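Local coordinates for glyoxylate-induced Protein (Pseudomonas aeruginosa, PDB 1SQ4), which has no experimentally established function but, as a double-barrelled cupin, may act as a ureidoglycine aminohydrolase, at residues Q162-L167 / T179-M184; V193-F198 / R259-K264; T209-H214 / R243-Q248; E220-Y225 / E233-D238. All blocks are in the same frame, centred on the assembly; numbering follows the deposited sequence.

Contact 1. Residues Q162-L167 / T179-M184; sequences QDIQPL and TRFVDM. With SCN (thiocyanate ion), chain D.
Ile164 sets the tip of its side chain against the ring of Phe181, the two crossing at about a right angle, and its CD1 comes 3.4 Å from Phe181 CD1. The contact lies at the surface of this bicupin, a protein built of two beta barrels, where the segment 162-166, which starts at the end of a 3-10 turn, passes the loop that leads from strand 176-179 to strand 191-198. Ile164 CG2, anti to the backbone N, packs 3.7 Å from the carbonyl O of Arg180. Phe181 also stacks on Tyr117 of strand 116-120, which ties this loop to the six-stranded sheet.

Further along, Pro166 and Thr179 meet backbone to backbone, their CA atoms 4.2 Å apart, and Pro166 CB lies next to Thr179 CG2. Both side chains also touch Asn197, on the neighbouring strand 191-198. Leu167 begins the short edge strand 167-168, which pairs with Thr178.

Two side chains sandwich the guanidinium of Arg180. Leu167 CD1 lies over one face, 3.2 Å from Arg180 NH1, and the selenium of selenomethionine Met184 lies 3.6 Å above the other, displaced toward the rim. The arginine chain is extended from CG to NE, which carries its planar end well beyond the backbone and between them. At the edge of the group sits a thiocyanate ion, probably from the crystallisation liquor, whose N atom lies near the guanidinium plane and accepts a hydrogen bond from Arg180 NH2 at 3.0 Å and 147°.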
# COMPACT_ATOMS: atom_id res chain seq x y z
N GLN A 162 -36.66 -19.77 -17.24
CA GLN A 162 -36.68 -19.85 -18.71
C GLN A 162 -38.06 -19.51 -19.26
O GLN A 162 -38.23 -19.34 -20.47
CB GLN A 162 -36.29 -21.26 -19.18
CG GLN A 162 -34.85 -21.67 -18.84
CD GLN A 162 -34.50 -23.08 -19.30
OE1 GLN A 162 -35.23 -24.04 -19.03
NE2 GLN A 162 -33.37 -23.21 -19.98
N ASP A 163 -39.04 -19.41 -18.37
CA ASP A 163 -40.40 -19.11 -18.77
C ASP A 163 -40.72 -17.66 -18.45
O ASP A 163 -41.82 -17.18 -18.71
CB ASP A 163 -41.36 -20.05 -18.03
CG ASP A 163 -41.14 -21.52 -18.39
OD1 ASP A 163 -41.46 -22.41 -17.56
OD2 ASP A 163 -40.65 -21.80 -19.51
N ILE A 164 -39.75 -16.96 -17.90
CA ILE A 164 -39.96 -15.56 -17.55
C ILE A 164 -39.24 -14.63 -18.49
O ILE A 164 -38.02 -14.73 -18.67
CB ILE A 164 -39.49 -15.29 -16.11
CG1 ILE A 164 -40.38 -16.03 -15.13
CG2 ILE A 164 -39.51 -13.80 -15.83
CD1 ILE A 164 -39.98 -15.87 -13.70
N GLN A 165 -39.98 -13.72 -19.10
CA GLN A 165 -39.37 -12.79 -20.03
C GLN A 165 -38.61 -11.72 -19.24
O GLN A 165 -39.18 -10.99 -18.43
CB GLN A 165 -40.44 -12.16 -20.92
CG GLN A 165 -39.97 -11.81 -22.34
CD GLN A 165 -39.84 -13.03 -23.25
OE1 GLN A 165 -39.03 -13.94 -22.99
NE2 GLN A 165 -40.63 -13.06 -24.32
N PRO A 166 -37.29 -11.64 -19.46
CA PRO A 166 -36.46 -10.66 -18.77
C PRO A 166 -36.80 -9.22 -19.10
O PRO A 166 -37.00 -8.88 -20.26
CB PRO A 166 -35.04 -11.05 -19.19
CG PRO A 166 -35.24 -11.70 -20.52
CD PRO A 166 -36.48 -12.52 -20.31
N LEU A 167 -36.86 -8.40 -18.07
CA LEU A 167 -37.16 -6.98 -18.20
C LEU A 167 -35.87 -6.30 -18.65
O LEU A 167 -34.92 -6.19 -17.88
CB LEU A 167 -37.62 -6.43 -16.86
CG LEU A 167 -38.19 -5.02 -16.80
CD1 LEU A 167 -38.69 -4.79 -15.39
CD2 LEU A 167 -37.14 -3.97 -17.18
N THR A 179 -34.27 -10.62 -14.90
CA THR A 179 -35.44 -11.47 -14.79
C THR A 179 -35.86 -11.48 -13.33
O THR A 179 -35.08 -11.83 -12.45
CB THR A 179 -35.14 -12.89 -15.25
OG1 THR A 179 -35.37 -13.80 -14.16
CG2 THR A 179 -33.71 -13.01 -15.73
N ARG A 180 -37.10 -11.08 -13.07
CA ARG A 180 -37.64 -11.00 -11.72
C ARG A 180 -38.74 -12.01 -11.48
O ARG A 180 -39.42 -12.44 -12.42
CB ARG A 180 -38.16 -9.58 -11.47
CG ARG A 180 -37.09 -8.53 -11.64
CD ARG A 180 -37.66 -7.13 -11.64
NE ARG A 180 -36.59 -6.15 -11.78
CZ ARG A 180 -36.79 -4.87 -12.09
NH1 ARG A 180 -38.02 -4.42 -12.29
NH2 ARG A 180 -35.75 -4.05 -12.21
N PHE A 181 -38.94 -12.37 -10.22
CA PHE A 181 -39.95 -13.37 -9.88
C PHE A 181 -41.02 -12.80 -8.97
O PHE A 181 -41.92 -13.52 -8.53
CB PHE A 181 -39.26 -14.54 -9.19
CG PHE A 181 -38.14 -15.12 -9.98
CD1 PHE A 181 -38.32 -16.26 -10.75
CD2 PHE A 181 -36.90 -14.49 -10.00
CE1 PHE A 181 -37.29 -16.78 -11.52
CE2 PHE A 181 -35.86 -14.99 -10.77
CZ PHE A 181 -36.05 -16.14 -11.53
N VAL A 182 -40.91 -11.51 -8.69
CA VAL A 182 -41.86 -10.85 -7.82
C VAL A 182 -42.11 -9.43 -8.28
O VAL A 182 -41.21 -8.75 -8.76
CB VAL A 182 -41.34 -10.82 -6.38
CG1 VAL A 182 -42.08 -9.78 -5.58
CG2 VAL A 182 -41.51 -12.18 -5.75
N ASP A 183 -43.35 -8.98 -8.13
CA ASP A 183 -43.71 -7.64 -8.53
C ASP A 183 -43.03 -6.64 -7.61
O ASP A 183 -43.17 -6.70 -6.39
CB ASP A 183 -45.22 -7.47 -8.45
CG ASP A 183 -45.69 -6.29 -9.24
OD1 ASP A 183 -45.16 -5.18 -9.03
OD2 ASP A 183 -46.60 -6.47 -10.09
N MSE A 184 -42.31 -5.70 -8.22
CA MSE A 184 -41.59 -4.67 -7.48
C MSE A 184 -42.46 -3.92 -6.51
O MSE A 184 -41.96 -3.25 -5.61
CB MSE A 184 -40.98 -3.67 -8.46
CG MSE A 184 -39.99 -4.27 -9.42
SE MSE A 184 -38.27 -4.63 -8.60
CE MSE A 184 -38.44 -6.55 -8.35
S SCN D . -31.61 -6.90 -9.87
C SCN D . -32.59 -5.61 -10.34
N SCN D . -33.23 -4.73 -10.69

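Contact 2. Residues V193-F198 / R259-K264; sequences VNIVNF and RYLLYK
Asn194 and Leu262 form a hydrogen-bonded pair, Leu262 N lying 2.8 Å from Asn194 O, and Val196 with Tyr260 forms the next. Four backbone hydrogen bonds join strands 193-198 and 259-264, which run antiparallel with their axes 4.6 Å apart at closest approach. Between and beyond these pairs, Val193-Tyr263, Ile195-Leu261 and Asn197-Arg259 are non-hydrogen-bonded pairs.

The polar side-chain contact is at the Asn197 end. Arg259 comes alongside Asn197, pointing the same way, and grips the single atom OD1 side-on with two nitrogens, NE at 2.8 Å and NH2 at 3.2 Å. OD1 lies in the guanidinium plane, while both donors approach it from the same face of the amide, whose plane is turned 42° from the guanidinium. A bend at chi3 (-54°) swings Arg259 NE toward the amide. NH2 also makes a salt bridge to Glu161, and Asn197 ND2 bonds to Ser177, so both partners have a second bond outside the pair.

Apolar contacts follow the two sides of the sheet. On the side of Val193 and Leu261, Val193 CG1 packs 3.6 Å from Leu261 CD1. On the other side Val196 CB makes a CH-pi contact over the face of the Tyr260 ring, 4.0 Å from its centroid. The Tyr260 hydroxyl is bonded to Tyr225, and its O atom lies at the edge of the Phe198 ring.

Val196, Tyr260 and Leu262 line one face of the second cupin barrel's sheet, while Val193, Leu261 and Tyr263 on the other meet strand 136-144 of the first barrel, the interface of a two-barrel cupin.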
# COMPACT_ATOMS: atom_id res chain seq x y z
N VAL A 193 -34.66 -12.26 -5.34
CA VAL A 193 -33.61 -13.14 -5.83
C VAL A 193 -33.89 -13.17 -7.32
O VAL A 193 -34.79 -13.88 -7.78
CB VAL A 193 -33.73 -14.57 -5.24
CG1 VAL A 193 -32.58 -15.43 -5.71
CG2 VAL A 193 -33.74 -14.52 -3.73
N ASN A 194 -33.15 -12.38 -8.09
CA ASN A 194 -33.33 -12.32 -9.55
C ASN A 194 -32.08 -12.81 -10.25
O ASN A 194 -31.14 -13.28 -9.62
CB ASN A 194 -33.61 -10.89 -10.02
CG ASN A 194 -34.58 -10.15 -9.13
OD1 ASN A 194 -35.71 -10.61 -8.89
ND2 ASN A 194 -34.16 -8.99 -8.64
N ILE A 195 -32.08 -12.71 -11.58
CA ILE A 195 -30.94 -13.09 -12.38
C ILE A 195 -30.66 -11.93 -13.32
O ILE A 195 -31.54 -11.52 -14.08
CB ILE A 195 -31.21 -14.34 -13.22
CG1 ILE A 195 -31.68 -15.47 -12.33
CG2 ILE A 195 -29.91 -14.76 -13.95
CD1 ILE A 195 -31.97 -16.75 -13.08
N VAL A 196 -29.45 -11.40 -13.25
CA VAL A 196 -29.07 -10.28 -14.10
C VAL A 196 -28.47 -10.86 -15.38
O VAL A 196 -27.57 -11.69 -15.33
CB VAL A 196 -28.05 -9.40 -13.38
CG1 VAL A 196 -27.74 -8.16 -14.21
CG2 VAL A 196 -28.58 -9.02 -12.02
N ASN A 197 -28.99 -10.42 -16.53
CA ASN A 197 -28.52 -10.89 -17.82
C ASN A 197 -27.76 -9.85 -18.62
O ASN A 197 -28.27 -8.75 -18.88
CB ASN A 197 -29.70 -11.36 -18.65
CG ASN A 197 -30.71 -12.11 -17.85
OD1 ASN A 197 -30.41 -13.12 -17.23
ND2 ASN A 197 -31.94 -11.62 -17.86
N PHE A 198 -26.55 -10.21 -19.03
CA PHE A 198 -25.70 -9.34 -19.84
C PHE A 198 -25.42 -10.00 -21.19
O PHE A 198 -24.84 -11.09 -21.26
CB PHE A 198 -24.36 -9.08 -19.15
CG PHE A 198 -24.44 -8.14 -17.98
CD1 PHE A 198 -24.67 -8.63 -16.70
CD2 PHE A 198 -24.26 -6.78 -18.16
CE1 PHE A 198 -24.72 -7.76 -15.61
CE2 PHE A 198 -24.31 -5.90 -17.08
CZ PHE A 198 -24.55 -6.39 -15.80
N ARG A 259 -24.43 -14.18 -17.12
CA ARG A 259 -25.48 -13.86 -16.17
C ARG A 259 -25.26 -14.38 -14.77
O ARG A 259 -24.57 -15.38 -14.57
CB ARG A 259 -26.84 -14.33 -16.73
CG ARG A 259 -26.87 -15.77 -17.26
CD ARG A 259 -28.03 -16.02 -18.26
NE ARG A 259 -29.35 -15.65 -17.73
CZ ARG A 259 -30.34 -16.51 -17.51
NH1 ARG A 259 -30.17 -17.80 -17.77
NH2 ARG A 259 -31.49 -16.09 -17.03
N TYR A 260 -25.81 -13.70 -13.77
CA TYR A 260 -25.62 -14.15 -12.42
C TYR A 260 -26.82 -14.02 -11.54
O TYR A 260 -27.64 -13.12 -11.72
CB TYR A 260 -24.44 -13.43 -11.77
CG TYR A 260 -24.49 -11.93 -11.85
CD1 TYR A 260 -23.62 -11.23 -12.69
CD2 TYR A 260 -25.37 -11.19 -11.05
CE1 TYR A 260 -23.61 -9.84 -12.72
CE2 TYR A 260 -25.37 -9.79 -11.08
CZ TYR A 260 -24.48 -9.13 -11.91
OH TYR A 260 -24.44 -7.76 -11.94
N LEU A 261 -26.91 -14.93 -10.60
CA LEU A 261 -27.99 -14.95 -9.63
C LEU A 261 -27.68 -13.86 -8.61
O LEU A 261 -26.54 -13.73 -8.17
CB LEU A 261 -28.02 -16.32 -8.96
CG LEU A 261 -28.98 -16.53 -7.81
CD1 LEU A 261 -30.40 -16.65 -8.34
CD2 LEU A 261 -28.58 -17.78 -7.06
N LEU A 262 -28.68 -13.08 -8.25
CA LEU A 262 -28.50 -12.00 -7.29
C LEU A 262 -29.59 -11.98 -6.23
O LEU A 262 -30.77 -12.16 -6.54
CB LEU A 262 -28.50 -10.66 -8.04
CG LEU A 262 -28.43 -9.35 -7.24
CD1 LEU A 262 -28.03 -8.23 -8.18
CD2 LEU A 262 -29.75 -9.03 -6.56
N TYR A 263 -29.19 -11.76 -4.99
CA TYR A 263 -30.14 -11.69 -3.88
C TYR A 263 -29.87 -10.47 -3.03
O TYR A 263 -28.72 -10.14 -2.75
CB TYR A 263 -30.09 -12.97 -3.04
CG TYR A 263 -28.72 -13.43 -2.58
CD1 TYR A 263 -28.18 -13.02 -1.36
CD2 TYR A 263 -27.97 -14.32 -3.36
CE1 TYR A 263 -26.94 -13.50 -0.92
CE2 TYR A 263 -26.73 -14.80 -2.93
CZ TYR A 263 -26.22 -14.39 -1.71
OH TYR A 263 -25.00 -14.89 -1.30
N LYS A 264 -30.95 -9.80 -2.62
CA LYS A 264 -30.89 -8.59 -1.79
C LYS A 264 -32.17 -8.44 -0.97
O LYS A 264 -33.21 -9.01 -1.31
CB LYS A 264 -30.74 -7.35 -2.67
CG LYS A 264 -31.68 -7.37 -3.87
CD LYS A 264 -31.70 -6.08 -4.64
CE LYS A 264 -32.67 -6.21 -5.80
NZ LYS A 264 -32.91 -4.90 -6.47

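Contact 3. Residues T209-H214 / R243-Q248; sequences THVMEH and RAFCPQ
The Phe245 ring has the carbonyl O of Val211 over one face, while Met212 CE, on a selenomethionine, approaches obliquely, 3.4 Å from Phe245 CZ. That carbonyl accepts a hydrogen bond from the backbone N of Phe245 at 2.8 Å. The His214 ring carries His210 CB over one face, offset toward the rim, and has Gln248 NE2 near its plane at the edge. His214 and Gln248 meet tip to tip, Gln248 NE2 3.5 Å from His214 CE1 and the planes 47° apart.

The imidazole is also held within its own segment: His214 ND1 donates to Met212 O at 2.8 Å, nearly in the ring plane. Gln248 OE1 is bonded to Tyr225, and its NE2 weakly to Glu208. These histidines and glutamine recall the conserved cupin motifs, which in metal-binding relatives carry ligands; no metal is modelled here.

Glu213 CB packs on Arg243 O; OE1 is close too, but both are acceptors and no bond forms, and OE2 makes a salt bridge to Arg59 of the second subunit. The contact joins the start of strand 212-220 to the end of strand 239-244, beside strand 258-265, with the second subunit packed on Val211 and Phe245.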
# COMPACT_ATOMS: atom_id res chain seq x y z
N THR A 209 -27.32 -2.58 -9.10
CA THR A 209 -28.78 -2.71 -9.10
C THR A 209 -29.31 -2.55 -7.69
O THR A 209 -30.51 -2.47 -7.49
CB THR A 209 -29.23 -4.08 -9.62
OG1 THR A 209 -28.52 -5.11 -8.93
CG2 THR A 209 -29.00 -4.19 -11.11
N HIS A 210 -28.41 -2.52 -6.71
CA HIS A 210 -28.81 -2.36 -5.32
C HIS A 210 -27.79 -1.46 -4.67
O HIS A 210 -26.62 -1.53 -5.02
CB HIS A 210 -28.83 -3.71 -4.61
CG HIS A 210 -29.57 -3.69 -3.31
ND1 HIS A 210 -30.84 -3.16 -3.19
CD2 HIS A 210 -29.25 -4.18 -2.09
CE1 HIS A 210 -31.26 -3.33 -1.95
NE2 HIS A 210 -30.31 -3.94 -1.27
N VAL A 211 -28.22 -0.63 -3.74
CA VAL A 211 -27.31 0.29 -3.09
C VAL A 211 -26.66 -0.32 -1.85
O VAL A 211 -25.52 -0.02 -1.52
CB VAL A 211 -28.04 1.62 -2.74
CG1 VAL A 211 -28.99 1.39 -1.58
CG2 VAL A 211 -27.06 2.69 -2.41
N MSE A 212 -27.39 -1.19 -1.18
CA MSE A 212 -26.88 -1.84 0.01
C MSE A 212 -26.17 -3.13 -0.37
O MSE A 212 -26.07 -3.46 -1.54
CB MSE A 212 -28.02 -2.09 1.00
CG MSE A 212 -28.73 -0.81 1.43
SE MSE A 212 -27.59 0.37 2.49
CE MSE A 212 -27.08 1.65 1.13
N GLU A 213 -25.68 -3.86 0.63
CA GLU A 213 -24.96 -5.09 0.37
C GLU A 213 -25.83 -6.18 -0.25
O GLU A 213 -27.02 -6.29 0.02
CB GLU A 213 -24.34 -5.61 1.66
CG GLU A 213 -25.30 -5.71 2.85
CD GLU A 213 -25.44 -4.39 3.60
OE1 GLU A 213 -24.42 -3.85 4.09
OE2 GLU A 213 -26.58 -3.88 3.71
N HIS A 214 -25.22 -6.98 -1.12
CA HIS A 214 -25.91 -8.07 -1.76
C HIS A 214 -24.92 -8.99 -2.44
O HIS A 214 -23.79 -8.60 -2.72
CB HIS A 214 -26.95 -7.57 -2.76
CG HIS A 214 -26.40 -6.69 -3.83
ND1 HIS A 214 -25.97 -5.41 -3.59
CD2 HIS A 214 -26.23 -6.90 -5.16
CE1 HIS A 214 -25.56 -4.86 -4.71
NE2 HIS A 214 -25.71 -5.74 -5.68
N ARG A 243 -20.33 -4.69 -0.42
CA ARG A 243 -20.58 -4.05 0.88
C ARG A 243 -21.66 -2.99 0.95
O ARG A 243 -22.46 -2.98 1.90
CB ARG A 243 -19.28 -3.45 1.43
CG ARG A 243 -18.55 -4.29 2.47
CD ARG A 243 -18.68 -3.75 3.90
NE ARG A 243 -18.10 -4.67 4.87
CZ ARG A 243 -16.80 -4.96 4.94
NH1 ARG A 243 -16.34 -5.81 5.85
NH2 ARG A 243 -15.96 -4.37 4.11
N ALA A 244 -21.67 -2.08 -0.01
CA ALA A 244 -22.65 -0.99 -0.04
C ALA A 244 -22.02 0.17 -0.76
O ALA A 244 -20.88 0.54 -0.50
CB ALA A 244 -23.07 -0.56 1.36
N PHE A 245 -22.79 0.74 -1.68
CA PHE A 245 -22.35 1.85 -2.49
C PHE A 245 -21.15 1.45 -3.31
O PHE A 245 -20.61 2.27 -4.05
CB PHE A 245 -22.03 3.04 -1.60
CG PHE A 245 -23.20 3.56 -0.85
CD1 PHE A 245 -24.20 4.27 -1.50
CD2 PHE A 245 -23.31 3.34 0.52
CE1 PHE A 245 -25.30 4.76 -0.80
CE2 PHE A 245 -24.40 3.82 1.23
CZ PHE A 245 -25.40 4.53 0.57
N CYS A 246 -20.74 0.20 -3.20
CA CYS A 246 -19.61 -0.28 -3.98
C CYS A 246 -19.90 -0.14 -5.47
O CYS A 246 -20.85 -0.73 -5.98
CB CYS A 246 -19.33 -1.75 -3.66
SG CYS A 246 -17.93 -2.43 -4.58
N PRO A 247 -19.10 0.66 -6.20
CA PRO A 247 -19.35 0.84 -7.63
C PRO A 247 -19.31 -0.49 -8.40
O PRO A 247 -18.52 -1.38 -8.08
CB PRO A 247 -18.25 1.80 -8.06
CG PRO A 247 -17.99 2.58 -6.81
CD PRO A 247 -17.99 1.52 -5.76
N GLN A 248 -20.16 -0.61 -9.41
CA GLN A 248 -20.22 -1.83 -10.22
C GLN A 248 -20.29 -1.53 -11.71
O GLN A 248 -21.24 -0.91 -12.19
CB GLN A 248 -21.45 -2.64 -9.85
CG GLN A 248 -21.64 -2.87 -8.37
CD GLN A 248 -22.84 -3.75 -8.10
OE1 GLN A 248 -22.90 -4.86 -8.60
NE2 GLN A 248 -23.80 -3.25 -7.33

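Contact 4. Residues E220-Y225 / E233-D238; sequences EGKAVY and EVEAGD
Ala223 and Val234 form the close-knit middle of the contact, a hydrogen-bonded antiparallel pair in which Ala223 N lies 3.0 Å from Val234 O and Val234 N 2.9 Å from Ala223 O. Both side chains are buried on the same face of the sheet: Val234 CG2 lies 4.3 Å from Tyr225 CB, and Phe258 and Met240, on neighbouring strands, also pack here. The Tyr225 hydroxyl bonds to Tyr260.

Strands 222-227 and 230-235 make a beta hairpin at the edge of a small antiparallel sheet in the second cupin barrel. Past Glu235 the chain leaves the pairing in a type II turn, with Asp238 N bonded to Glu235 O and Gly237 adopting the positive phi (109°) of the third turn position. Asp238 OD2 accepts a hydrogen bond from Glu235 N at 3.0 Å, met from above the carboxylate plane, and also makes a salt bridge to Arg23.

Pairing is looser at that end, where Ala236 N reaches Gly221 O only through a weak, bent bond (120°) and Ala236 CB rests on Glu220 CA. On the outer side, Lys222 and Glu235 run side by side, touching through their aliphatic parts, CG to CB 3.5 Å. The lysine chain holds its ammonium apart from both acids: NZ is 4.9 Å from Glu233 OE2 and 5.7 Å from Glu235 OE2. Val224 packs on Tyr251 and Glu233 on Trp231, both of the third subunit.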
# COMPACT_ATOMS: atom_id res chain seq x y z
N GLU A 220 -23.60 -18.24 -15.50
CA GLU A 220 -23.10 -18.55 -16.82
C GLU A 220 -22.30 -17.44 -17.44
O GLU A 220 -22.59 -16.26 -17.23
CB GLU A 220 -24.28 -18.87 -17.72
CG GLU A 220 -23.96 -18.95 -19.17
CD GLU A 220 -25.21 -19.11 -20.00
OE1 GLU A 220 -26.18 -18.37 -19.73
OE2 GLU A 220 -25.22 -19.97 -20.92
N GLY A 221 -21.28 -17.82 -18.20
CA GLY A 221 -20.47 -16.83 -18.88
C GLY A 221 -19.22 -16.39 -18.15
O GLY A 221 -18.84 -16.91 -17.11
N LYS A 222 -18.58 -15.40 -18.75
CA LYS A 222 -17.37 -14.82 -18.22
C LYS A 222 -17.43 -13.34 -18.55
O LYS A 222 -18.16 -12.92 -19.46
CB LYS A 222 -16.14 -15.46 -18.88
CG LYS A 222 -16.06 -16.98 -18.72
CD LYS A 222 -14.61 -17.54 -18.67
CE LYS A 222 -13.85 -17.42 -19.99
NZ LYS A 222 -13.47 -16.02 -20.35
N ALA A 223 -16.69 -12.53 -17.80
CA ALA A 223 -16.68 -11.10 -18.06
C ALA A 223 -15.65 -10.41 -17.19
O ALA A 223 -15.08 -11.01 -16.28
CB ALA A 223 -18.06 -10.51 -17.80
N VAL A 224 -15.37 -9.16 -17.52
CA VAL A 224 -14.43 -8.37 -16.74
C VAL A 224 -15.34 -7.43 -15.98
O VAL A 224 -15.94 -6.53 -16.56
CB VAL A 224 -13.48 -7.56 -17.64
CG1 VAL A 224 -12.49 -6.76 -16.78
CG2 VAL A 224 -12.72 -8.51 -18.55
N TYR A 225 -15.47 -7.68 -14.68
CA TYR A 225 -16.34 -6.88 -13.84
C TYR A 225 -15.50 -5.90 -13.07
O TYR A 225 -14.38 -6.20 -12.66
CB TYR A 225 -17.08 -7.78 -12.85
CG TYR A 225 -18.45 -7.31 -12.42
CD1 TYR A 225 -19.56 -7.51 -13.24
CD2 TYR A 225 -18.65 -6.71 -11.17
CE1 TYR A 225 -20.83 -7.15 -12.83
CE2 TYR A 225 -19.93 -6.34 -10.75
CZ TYR A 225 -21.01 -6.57 -11.59
OH TYR A 225 -22.27 -6.23 -11.18
N GLU A 233 -11.62 -10.48 -13.58
CA GLU A 233 -12.26 -11.43 -14.46
C GLU A 233 -13.06 -12.38 -13.60
O GLU A 233 -12.58 -12.84 -12.56
CB GLU A 233 -11.21 -12.21 -15.26
CG GLU A 233 -10.69 -11.50 -16.49
CD GLU A 233 -9.80 -12.39 -17.34
OE1 GLU A 233 -8.68 -12.72 -16.90
OE2 GLU A 233 -10.25 -12.78 -18.45
N VAL A 234 -14.28 -12.67 -14.03
CA VAL A 234 -15.13 -13.60 -13.30
C VAL A 234 -15.79 -14.54 -14.29
O VAL A 234 -16.04 -14.17 -15.43
CB VAL A 234 -16.23 -12.86 -12.51
CG1 VAL A 234 -15.59 -11.97 -11.44
CG2 VAL A 234 -17.08 -12.04 -13.46
N GLU A 235 -16.08 -15.77 -13.86
CA GLU A 235 -16.72 -16.75 -14.73
C GLU A 235 -17.77 -17.52 -13.95
O GLU A 235 -17.91 -17.33 -12.74
CB GLU A 235 -15.67 -17.72 -15.27
CG GLU A 235 -14.93 -18.45 -14.18
CD GLU A 235 -13.95 -19.48 -14.70
OE1 GLU A 235 -13.31 -20.15 -13.87
OE2 GLU A 235 -13.83 -19.62 -15.94
N ALA A 236 -18.50 -18.41 -14.63
CA ALA A 236 -19.55 -19.19 -13.97
C ALA A 236 -19.02 -19.94 -12.76
O ALA A 236 -18.05 -20.68 -12.87
CB ALA A 236 -20.18 -20.15 -14.94
N GLY A 237 -19.66 -19.75 -11.62
CA GLY A 237 -19.23 -20.42 -10.41
C GLY A 237 -18.59 -19.47 -9.42
O GLY A 237 -18.48 -19.77 -8.23
N ASP A 238 -18.16 -18.31 -9.90
CA ASP A 238 -17.55 -17.33 -9.02
C ASP A 238 -18.64 -16.56 -8.30
O ASP A 238 -19.74 -16.38 -8.83
CB ASP A 238 -16.65 -16.37 -9.81
CG ASP A 238 -15.45 -17.07 -10.43
OD1 ASP A 238 -15.19 -18.24 -10.09
OD2 ASP A 238 -14.76 -16.43 -11.26

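How the contacts relate
From the N terminus, contact 1 comes first and closes a short excursion around strands 167-168 and 176-179 before contact 2 opens. Contact 2 closes the widest loop, joining strands 191-198 and 258-265. Nested inside it is contact 3, which brings the start of strand 212-220 to the end of strand 239-244, and inside that lies contact 4, the hairpin of strands 222-227 and 230-235. No two loops cross. Contact 1 is tied to contact 2 where Thr179 N meets Ile195 O. Tyr225 of contact 4 links it to contacts 2 and 3, its hydroxyl meeting the hydroxyl of Tyr260 and OE1 of Gln248, so the large and small sheets of the second barrel are joined.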